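Local structure of probable ABC transporter phosphite binding protein PhnD1 (Prochlorococcus marinus str. MIT 9301, 5LQ8) at residues 122-127 with 152-157; 60-65 with 204-209; 157-162 with 177-182. The protein binds inorganic phosphite strongly, and methylphosphonate and phosphate only very weakly, probably as the solute-binding component of an ABC transporter complex. All coordinates share one frame; numbering follows the deposited sequence.

Contact 1: 122-127 with 152-157; sequences GSENST and AGFSGS. With GB (methylphosphonic acid ester group), chain B.
The ring of Phe154 takes Glu124 on one face and Gly122 O in its plane at the edge. Over the face sits Glu124 CG, 3.9 Å from the ring centroid, a CH-pi contact displaced toward the rim. A bend at chi2 of 89° then turns the glutamate across the phenylalanine, placing Glu124 CD 3.6 Å from Phe154 CB with the carboxylate nearly parallel to the ring, 13° between the planes. Phe154 also meets Gly122 through the backbone: its CA lies 3.2 Å from Gly122 O, a CA-H...O contact.

Beyond this pair the two segments press together backbone to backbone, and Ser123 CA comes within 3.6 Å of Gly156 CA. Gly156 has a positive phi, at which any CB would jam against Ser155 O. Two ST turns shape the loops. Ser123 OG accepts from Asn125 N, inside a type I turn running from Ser123 to Ser126, while Ser155 OG accepts from Ser157 N and is also hydrogen-bonded to Thr161 OG1.

The turn delivers the ligand-binding end of 122-127. Ser126, the N-cap of helix 127-139, accepts from Gly129 N and donates through OG to O3 of the methylphosphonate at 2.7 Å. Thr127 grips O1 twice, by its backbone N at 2.7 Å, almost straight at 173°, and by OG1 at 2.8 Å. The amino end of the helix would probably help to stabilise the anion.

In the fold, 122-127 links strand 119-121 to helix 127-139. Strand 153-154 lies parallel to 119-121 at the sheet edge, with Phe154 against Phe121; Ser157 then caps helix 158-167, and Tyr46 of helix 46-54 touches Ser123 and Ser126.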
loop_
_atom_site.group_PDB
_atom_site.type_symbol
_atom_site.label_atom_id
_atom_site.label_comp_id
_atom_site.label_asym_id
_atom_site.label_seq_id
_atom_site.Cartn_x
_atom_site.Cartn_y
_atom_site.Cartn_z
ATOM N N GLY A 122 4.188 -8.259 -5.609
ATOM C CA GLY A 122 4.813 -6.972 -5.310
ATOM C C GLY A 122 5.892 -7.101 -4.250
ATOM O O GLY A 122 6.589 -8.096 -4.193
ATOM N N SER A 123 5.999 -6.082 -3.403
ATOM C CA SER A 123 6.883 -6.166 -2.278
ATOM C C SER A 123 6.609 -7.428 -1.477
ATOM O O SER A 123 5.452 -7.808 -1.265
ATOM C CB SER A 123 6.799 -4.925 -1.389
ATOM O OG SER A 123 7.555 -5.119 -0.192
ATOM N N GLU A 124 7.700 -8.021 -0.987
ATOM C CA GLU A 124 7.593 -9.094 0.003
ATOM C C GLU A 124 6.665 -8.732 1.179
ATOM O O GLU A 124 6.018 -9.608 1.723
ATOM C CB GLU A 124 8.978 -9.477 0.604
ATOM C CG GLU A 124 9.973 -10.147 -0.325
ATOM C CD GLU A 124 10.867 -9.161 -1.092
ATOM O OE1 GLU A 124 10.532 -7.940 -1.117
ATOM O OE2 GLU A 124 11.904 -9.591 -1.689
ATOM N N ASN A 125 6.598 -7.449 1.535
ATOM C CA ASN A 125 5.804 -6.926 2.645
ATOM C C ASN A 125 4.527 -6.193 2.262
ATOM O O ASN A 125 3.971 -5.469 3.060
ATOM C CB ASN A 125 6.679 -6.044 3.565
ATOM C CG ASN A 125 7.739 -6.874 4.223
ATOM O OD1 ASN A 125 7.427 -7.843 4.888
ATOM N ND2 ASN A 125 8.982 -6.568 3.949
ATOM N N SER A 126 4.101 -6.390 1.035
ATOM C CA SER A 126 2.845 -5.779 0.505
ATOM C C SER A 126 1.647 -6.582 0.910
ATOM O O SER A 126 1.661 -7.797 0.865
ATOM C CB SER A 126 2.895 -5.693 -1.019
ATOM O OG SER A 126 1.661 -5.190 -1.516
ATOM N N THR A 127 0.603 -5.863 1.317
ATOM C CA THR A 127 -0.683 -6.455 1.669
ATOM C C THR A 127 -1.439 -6.911 0.398
ATOM O O THR A 127 -1.800 -8.074 0.225
ATOM C CB THR A 127 -1.548 -5.426 2.413
ATOM O OG1 THR A 127 -0.765 -4.720 3.373
ATOM C CG2 THR A 127 -2.706 -6.094 3.157
ATOM N N ALA A 152 8.686 -17.380 -6.577
ATOM C CA ALA A 152 7.940 -16.275 -7.135
ATOM C C ALA A 152 8.816 -15.065 -7.131
ATOM O O ALA A 152 9.706 -14.913 -6.300
ATOM C CB ALA A 152 6.697 -16.003 -6.298
ATOM N N GLY A 153 8.561 -14.168 -8.073
ATOM C CA GLY A 153 9.140 -12.844 -8.007
ATOM C C GLY A 153 8.482 -11.965 -6.936
ATOM O O GLY A 153 7.373 -12.203 -6.478
ATOM N N PHE A 154 9.232 -10.955 -6.535
ATOM C CA PHE A 154 8.799 -9.895 -5.612
ATOM C C PHE A 154 9.274 -8.603 -6.275
ATOM O O PHE A 154 10.445 -8.257 -6.205
ATOM C CB PHE A 154 9.388 -10.077 -4.230
ATOM C CG PHE A 154 8.913 -11.327 -3.571
ATOM C CD1 PHE A 154 7.605 -11.430 -3.064
ATOM C CD2 PHE A 154 9.719 -12.474 -3.572
ATOM C CE1 PHE A 154 7.155 -12.588 -2.480
ATOM C CE2 PHE A 154 9.241 -13.635 -3.019
ATOM C CZ PHE A 154 7.970 -13.702 -2.477
ATOM N N SER A 155 8.361 -7.877 -6.881
ATOM C CA SER A 155 8.711 -6.724 -7.736
ATOM C C SER A 155 9.039 -5.465 -6.927
ATOM O O SER A 155 9.681 -4.548 -7.410
ATOM C CB SER A 155 7.557 -6.401 -8.665
ATOM O OG SER A 155 6.566 -5.729 -7.922
ATOM N N GLY A 156 8.542 -5.434 -5.694
ATOM C CA GLY A 156 8.705 -4.299 -4.769
ATOM C C GLY A 156 7.677 -3.168 -4.840
ATOM O O GLY A 156 7.631 -2.306 -4.007
ATOM N N SER A 157 6.840 -3.160 -5.870
ATOM C CA SER A 157 5.861 -2.088 -6.003
ATOM C C SER A 157 4.780 -2.539 -6.971
ATOM O O SER A 157 5.001 -3.410 -7.837
ATOM C CB SER A 157 6.521 -0.777 -6.459
ATOM O OG SER A 157 6.395 -0.599 -7.870
HETATM P P1 GB B . 0.213 -2.538 0.249
HETATM O O1 GB B . 0.682 -3.174 1.555
HETATM O O2 GB B . -1.158 -3.095 -0.192
HETATM C C1 GB B . -0.031 -0.897 0.682
HETATM O O3 GB B . 1.275 -2.641 -0.848
#

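Contact 2: 60-65 with 204-209; sequences LVWFGG and VDYHWV. With GB (methylphosphonic acid ester group), chain B.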
loop_
_atom_site.group_PDB
_atom_site.type_symbol
_atom_site.label_atom_id
_atom_site.label_comp_id
_atom_site.label_asym_id
_atom_site.label_seq_id
_atom_site.Cartn_x
_atom_site.Cartn_y
_atom_site.Cartn_z
ATOM N N LEU A 60 5.336 10.356 10.699
ATOM C CA LEU A 60 3.991 10.176 10.152
ATOM C C LEU A 60 4.112 9.468 8.819
ATOM O O LEU A 60 4.728 10.002 7.909
ATOM C CB LEU A 60 3.277 11.494 9.984
ATOM C CG LEU A 60 1.945 11.482 9.267
ATOM C CD1 LEU A 60 0.850 10.769 10.093
ATOM C CD2 LEU A 60 1.514 12.907 8.884
ATOM N N VAL A 61 3.565 8.264 8.702
ATOM C CA VAL A 61 3.862 7.407 7.541
ATOM C C VAL A 61 2.591 6.797 7.002
ATOM O O VAL A 61 1.752 6.311 7.765
ATOM C CB VAL A 61 4.930 6.297 7.865
ATOM C CG1 VAL A 61 5.137 5.294 6.722
ATOM C CG2 VAL A 61 6.280 6.885 8.348
ATOM N N TRP A 62 2.480 6.837 5.677
ATOM C CA TRP A 62 1.436 6.171 4.883
ATOM C C TRP A 62 1.879 4.735 4.642
ATOM O O TRP A 62 2.796 4.440 3.862
ATOM C CB TRP A 62 1.245 6.903 3.581
ATOM C CG TRP A 62 0.185 6.404 2.672
ATOM C CD1 TRP A 62 0.368 5.902 1.404
ATOM C CD2 TRP A 62 -1.233 6.383 2.900
ATOM N NE1 TRP A 62 -0.838 5.593 0.826
ATOM C CE2 TRP A 62 -1.831 5.872 1.730
ATOM C CE3 TRP A 62 -2.045 6.692 3.996
ATOM C CZ2 TRP A 62 -3.224 5.705 1.617
ATOM C CZ3 TRP A 62 -3.421 6.547 3.864
ATOM C CH2 TRP A 62 -3.976 6.051 2.676
ATOM N N PHE A 63 1.279 3.841 5.412
ATOM C CA PHE A 63 1.630 2.437 5.464
ATOM C C PHE A 63 0.559 1.598 4.769
ATOM O O PHE A 63 -0.637 2.009 4.642
ATOM C CB PHE A 63 1.747 1.890 6.903
ATOM C CG PHE A 63 3.068 2.082 7.540
ATOM C CD1 PHE A 63 4.196 1.472 7.022
ATOM C CD2 PHE A 63 3.189 2.887 8.689
ATOM C CE1 PHE A 63 5.456 1.655 7.674
ATOM C CE2 PHE A 63 4.414 3.099 9.299
ATOM C CZ PHE A 63 5.568 2.481 8.783
ATOM N N GLY A 64 0.951 0.419 4.319
ATOM C CA GLY A 64 0.011 -0.617 3.983
ATOM C C GLY A 64 -0.454 -1.336 5.221
ATOM O O GLY A 64 -0.011 -1.064 6.312
ATOM N N GLY A 65 -1.413 -2.230 5.042
ATOM C CA GLY A 65 -1.904 -2.999 6.179
ATOM C C GLY A 65 -0.814 -3.748 6.921
ATOM O O GLY A 65 -0.647 -3.575 8.132
ATOM N N VAL A 204 -8.733 -5.069 4.705
ATOM C CA VAL A 204 -8.324 -3.696 5.075
ATOM C C VAL A 204 -6.896 -3.453 4.589
ATOM O O VAL A 204 -6.048 -4.369 4.602
ATOM C CB VAL A 204 -8.369 -3.455 6.606
ATOM C CG1 VAL A 204 -7.323 -4.246 7.360
ATOM C CG2 VAL A 204 -8.237 -1.982 6.953
ATOM N N ASP A 205 -6.587 -2.217 4.246
ATOM C CA ASP A 205 -5.205 -1.935 3.786
ATOM C C ASP A 205 -4.556 -0.647 4.320
ATOM O O ASP A 205 -4.084 -0.581 5.493
ATOM C CB ASP A 205 -5.133 -2.075 2.253
ATOM C CG ASP A 205 -3.687 -2.271 1.740
ATOM O OD1 ASP A 205 -2.756 -2.104 2.542
ATOM O OD2 ASP A 205 -3.499 -2.602 0.552
ATOM N N TYR A 206 -4.521 0.383 3.484
ATOM C CA TYR A 206 -3.662 1.541 3.782
ATOM C C TYR A 206 -4.127 2.323 5.013
ATOM O O TYR A 206 -5.313 2.438 5.289
ATOM C CB TYR A 206 -3.542 2.498 2.624
ATOM C CG TYR A 206 -2.826 1.961 1.413
ATOM C CD1 TYR A 206 -1.552 2.414 1.105
ATOM C CD2 TYR A 206 -3.440 1.083 0.519
ATOM C CE1 TYR A 206 -0.904 1.947 -0.023
ATOM C CE2 TYR A 206 -2.788 0.621 -0.613
ATOM C CZ TYR A 206 -1.519 1.068 -0.882
ATOM O OH TYR A 206 -0.816 0.620 -1.972
ATOM N N HIS A 207 -3.162 2.874 5.732
ATOM C CA HIS A 207 -3.411 3.779 6.810
ATOM C C HIS A 207 -2.224 4.608 7.197
ATOM O O HIS A 207 -1.076 4.200 7.017
ATOM C CB HIS A 207 -3.946 3.082 8.042
ATOM C CG HIS A 207 -3.075 2.008 8.582
ATOM N ND1 HIS A 207 -2.835 0.827 7.908
ATOM C CD2 HIS A 207 -2.434 1.906 9.769
ATOM C CE1 HIS A 207 -2.062 0.053 8.652
ATOM N NE2 HIS A 207 -1.806 0.679 9.782
ATOM N N TRP A 208 -2.526 5.784 7.729
ATOM C CA TRP A 208 -1.551 6.659 8.334
ATOM C C TRP A 208 -1.293 6.261 9.755
ATOM O O TRP A 208 -2.209 6.001 10.518
ATOM C CB TRP A 208 -2.036 8.121 8.346
ATOM C CG TRP A 208 -2.071 8.853 7.058
ATOM C CD1 TRP A 208 -3.159 9.145 6.322
ATOM C CD2 TRP A 208 -0.955 9.419 6.371
ATOM N NE1 TRP A 208 -2.800 9.871 5.224
ATOM C CE2 TRP A 208 -1.441 10.046 5.234
ATOM C CE3 TRP A 208 0.417 9.428 6.610
ATOM C CZ2 TRP A 208 -0.603 10.698 4.342
ATOM C CZ3 TRP A 208 1.263 10.113 5.703
ATOM C CH2 TRP A 208 0.744 10.705 4.597
ATOM N N VAL A 209 -0.019 6.242 10.103
ATOM C CA VAL A 209 0.450 5.956 11.446
ATOM C C VAL A 209 1.369 7.084 11.914
ATOM O O VAL A 209 2.306 7.484 11.210
ATOM C CB VAL A 209 1.217 4.637 11.500
ATOM C CG1 VAL A 209 1.651 4.330 12.937
ATOM C CG2 VAL A 209 0.430 3.478 10.893
HETATM P P1 GB B . 0.213 -2.538 0.249
HETATM O O1 GB B . 0.682 -3.174 1.555
HETATM O O2 GB B . -1.158 -3.095 -0.192
HETATM C C1 GB B . -0.031 -0.897 0.682
HETATM O O3 GB B . 1.275 -2.641 -0.848
#
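Leu60 starts the walk, its CG 3.7 Å from Trp208 CE3. Val61 follows as a hydrogen-bonded antiparallel pair with Val209, N to O both ways. Trp62 pairs with Trp208 without backbone bonds; with CG anti to the backbone N (chi1 -178°) its indole reaches in among Tyr206 and Trp208. Its six-membered ring turns an edge to the face of the Trp208 pyrrole ring, centroids 4.6 Å apart, while Tyr206 CB lies 3.8 Å from the centroid of that same six-membered ring, over a face. Phe63 closes another hydrogen-bonded pair with His207, and Val209 CG2 meets its ring at the edge. Past the strand, Gly64 lies beside the ligand, where a CB would collide with O1. Gly65 N donates to Asp205 OD1 at 2.8 Å, nearly along the C-O axis.

Tyr206 puts a ring face toward the ligand methyl, modelled too close to trust in detail, and its OH bonds to Asp13. An alanine here would probably deprive Asp13 of its phenolic mate and open a gap between Trp62 and the methyl. Asp205 OD2 stands 2.5 Å from ligand O2, so close for two oxygens that one of the acid groups probably holds a proton and donates it to the other.

Contact 3: 157-162 with 177-182; sequences SHDATI and KQVWEN. With GB (methylphosphonic acid ester group), chain B.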
loop_
_atom_site.group_PDB
_atom_site.type_symbol
_atom_site.label_atom_id
_atom_site.label_comp_id
_atom_site.label_asym_id
_atom_site.label_seq_id
_atom_site.Cartn_x
_atom_site.Cartn_y
_atom_site.Cartn_z
ATOM N N SER A 157 6.840 -3.160 -5.870
ATOM C CA SER A 157 5.861 -2.088 -6.003
ATOM C C SER A 157 4.780 -2.539 -6.971
ATOM O O SER A 157 5.001 -3.410 -7.837
ATOM C CB SER A 157 6.521 -0.777 -6.459
ATOM O OG SER A 157 6.395 -0.599 -7.870
ATOM N N HIS A 158 3.620 -1.893 -6.857
ATOM C CA HIS A 158 2.511 -2.231 -7.760
ATOM C C HIS A 158 2.746 -1.805 -9.196
ATOM O O HIS A 158 2.343 -2.497 -10.128
ATOM C CB HIS A 158 1.176 -1.688 -7.210
ATOM C CG HIS A 158 0.909 -2.156 -5.821
ATOM N ND1 HIS A 158 0.770 -3.486 -5.517
ATOM C CD2 HIS A 158 0.872 -1.486 -4.644
ATOM C CE1 HIS A 158 0.636 -3.617 -4.214
ATOM N NE2 HIS A 158 0.722 -2.431 -3.649
ATOM N N ASP A 159 3.396 -0.660 -9.359
ATOM C CA ASP A 159 3.786 -0.231 -10.713
ATOM C C ASP A 159 4.795 -1.206 -11.340
ATOM O O ASP A 159 4.724 -1.541 -12.521
ATOM C CB ASP A 159 4.343 1.203 -10.721
ATOM C CG ASP A 159 3.260 2.271 -10.655
ATOM O OD1 ASP A 159 2.067 2.021 -11.008
ATOM O OD2 ASP A 159 3.642 3.374 -10.229
ATOM N N ALA A 160 5.714 -1.695 -10.505
ATOM C CA ALA A 160 6.745 -2.643 -10.985
ATOM C C ALA A 160 6.179 -4.013 -11.383
ATOM O O ALA A 160 6.608 -4.622 -12.350
ATOM C CB ALA A 160 7.871 -2.786 -9.990
ATOM N N THR A 161 5.146 -4.456 -10.654
ATOM C CA THR A 161 4.449 -5.667 -11.030
ATOM C C THR A 161 3.792 -5.576 -12.409
ATOM O O THR A 161 3.918 -6.443 -13.242
ATOM C CB THR A 161 3.378 -5.986 -9.975
ATOM O OG1 THR A 161 4.027 -6.152 -8.684
ATOM C CG2 THR A 161 2.600 -7.213 -10.355
ATOM N N ILE A 162 3.090 -4.483 -12.603
ATOM C CA ILE A 162 2.439 -4.239 -13.896
ATOM C C ILE A 162 3.498 -4.278 -15.017
ATOM O O ILE A 162 3.345 -4.935 -16.039
ATOM C CB ILE A 162 1.694 -2.881 -13.877
ATOM C CG1 ILE A 162 0.446 -3.008 -13.024
ATOM C CG2 ILE A 162 1.344 -2.434 -15.314
ATOM C CD1 ILE A 162 -0.309 -1.695 -12.829
ATOM N N LYS A 177 -5.695 -3.238 -6.579
ATOM C CA LYS A 177 -6.774 -3.069 -7.622
ATOM C C LYS A 177 -6.898 -1.618 -8.077
ATOM O O LYS A 177 -7.074 -1.343 -9.257
ATOM C CB LYS A 177 -8.138 -3.535 -7.118
ATOM C CG LYS A 177 -9.312 -3.285 -8.090
ATOM C CD LYS A 177 -10.430 -4.270 -7.781
ATOM C CE LYS A 177 -11.710 -3.990 -8.559
ATOM N NZ LYS A 177 -12.494 -2.872 -7.969
ATOM N N GLN A 178 -6.833 -0.708 -7.124
ATOM C CA GLN A 178 -6.886 0.747 -7.393
ATOM C C GLN A 178 -5.760 1.150 -8.370
ATOM O O GLN A 178 -6.014 1.772 -9.378
ATOM C CB GLN A 178 -6.860 1.565 -6.081
ATOM C CG GLN A 178 -6.799 3.076 -6.246
ATOM C CD GLN A 178 -8.162 3.731 -6.304
ATOM O OE1 GLN A 178 -8.853 3.814 -5.296
ATOM N NE2 GLN A 178 -8.531 4.246 -7.473
ATOM N N VAL A 179 -4.536 0.732 -8.082
ATOM C CA VAL A 179 -3.380 1.039 -8.936
ATOM C C VAL A 179 -3.580 0.475 -10.365
ATOM O O VAL A 179 -3.277 1.139 -11.350
ATOM C CB VAL A 179 -2.057 0.536 -8.332
ATOM C CG1 VAL A 179 -0.907 0.616 -9.340
ATOM C CG2 VAL A 179 -1.702 1.353 -7.095
ATOM N N TRP A 180 -4.081 -0.746 -10.451
ATOM C CA TRP A 180 -4.410 -1.390 -11.732
ATOM C C TRP A 180 -5.423 -0.534 -12.538
ATOM O O TRP A 180 -5.149 -0.092 -13.661
ATOM C CB TRP A 180 -4.968 -2.781 -11.480
ATOM C CG TRP A 180 -5.734 -3.370 -12.575
ATOM C CD1 TRP A 180 -7.090 -3.598 -12.603
ATOM C CD2 TRP A 180 -5.218 -3.825 -13.828
ATOM N NE1 TRP A 180 -7.447 -4.174 -13.818
ATOM C CE2 TRP A 180 -6.315 -4.329 -14.577
ATOM C CE3 TRP A 180 -3.932 -3.874 -14.388
ATOM C CZ2 TRP A 180 -6.160 -4.869 -15.857
ATOM C CZ3 TRP A 180 -3.776 -4.417 -15.682
ATOM C CH2 TRP A 180 -4.887 -4.896 -16.395
ATOM N N GLU A 181 -6.577 -0.296 -11.939
ATOM C CA GLU A 181 -7.676 0.496 -12.591
ATOM C C GLU A 181 -7.217 1.901 -12.980
ATOM O O GLU A 181 -7.575 2.429 -14.031
ATOM C CB GLU A 181 -8.895 0.618 -11.673
ATOM C CG GLU A 181 -9.640 -0.689 -11.461
ATOM C CD GLU A 181 -10.801 -0.566 -10.495
ATOM O OE1 GLU A 181 -10.902 0.457 -9.776
ATOM O OE2 GLU A 181 -11.640 -1.492 -10.469
ATOM N N ASN A 182 -6.452 2.491 -12.080
ATOM C CA ASN A 182 -5.678 3.722 -12.310
ATOM C C ASN A 182 -4.941 3.696 -13.660
ATOM O O ASN A 182 -5.106 4.568 -14.496
ATOM C CB ASN A 182 -4.642 3.912 -11.195
ATOM C CG ASN A 182 -4.478 5.345 -10.775
ATOM O OD1 ASN A 182 -4.362 6.238 -11.612
ATOM N ND2 ASN A 182 -4.427 5.574 -9.461
HETATM P P1 GB B . 0.213 -2.538 0.249
HETATM O O1 GB B . 0.682 -3.174 1.555
HETATM O O2 GB B . -1.158 -3.095 -0.192
HETATM C C1 GB B . -0.031 -0.897 0.682
HETATM O O3 GB B . 1.275 -2.641 -0.848
#
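Val179 lays its CG1 methyl against the root of His158, 3.8 Å from CB. This joins two helices of the second lobe of a class II periplasmic binding protein fold: helix 158-167, which crosses from strand 153-154 to strand 172-176, and helix 177-186, which directly follows that strand. The axes of the two short segments come within 10.1 Å, with 56° between their directions, so a few side chains do the bridging.

Val179 is the main one. With CG1 anti to the backbone N, chi1 169°, that methyl reaches into the angle between the helices and meets three residues of 157-162: His158, the carboxylate oxygen Asp159 OD1 at 3.7 Å, and Ile162 CD1, more loosely, at 4.2 Å. The extended chain of Ile162 also brings CD1 over the backbone of the other helix, near Trp180 CA. Leu175 of strand 172-176 touches His158, Ile162 and Trp180, joining the helix pair to the sheet.

The polar groups are served elsewhere. Asp159 OD2 accepts from the backbone N of Asn15, and OD1 has a weak bond from Asn183. At the start of helix 158-167, Ser157 OG caps Ala160 N at 2.9 Å, which fixes the first turn that carries His158. The packing on His158 is thus second-shell: Val179 backs its CB, while the far end of the imidazole turns its edge to the ligand, whose phosphorus lies in the ring plane, and His158 NE2 donates to O3 of the methylphosphonate at 2.9 Å, with an N-H...O angle of 150°.

Overall arrangement
The three contacts meet round one methylphosphonate. Contact 2 belongs to the first lobe and is fully buried, a strand pair rich in backbone bonds and aromatic rings. Contacts 1 and 3 lie in the second lobe and share Ser157: contact 1 is partly buried, with loop backbones in close touch and Glu124 exposed to solvent, whereas contact 3 is a small, buried, mostly apolar join between helices. Ser126 OG of contact 1 packs 3.3 Å from His158 CE1 of contact 3. Across the cleft, Thr127 OG1 of contact 1 lies 3.1 Å from Gly65 N of contact 2, and Tyr206 of contact 2 packs against His158 of contact 3.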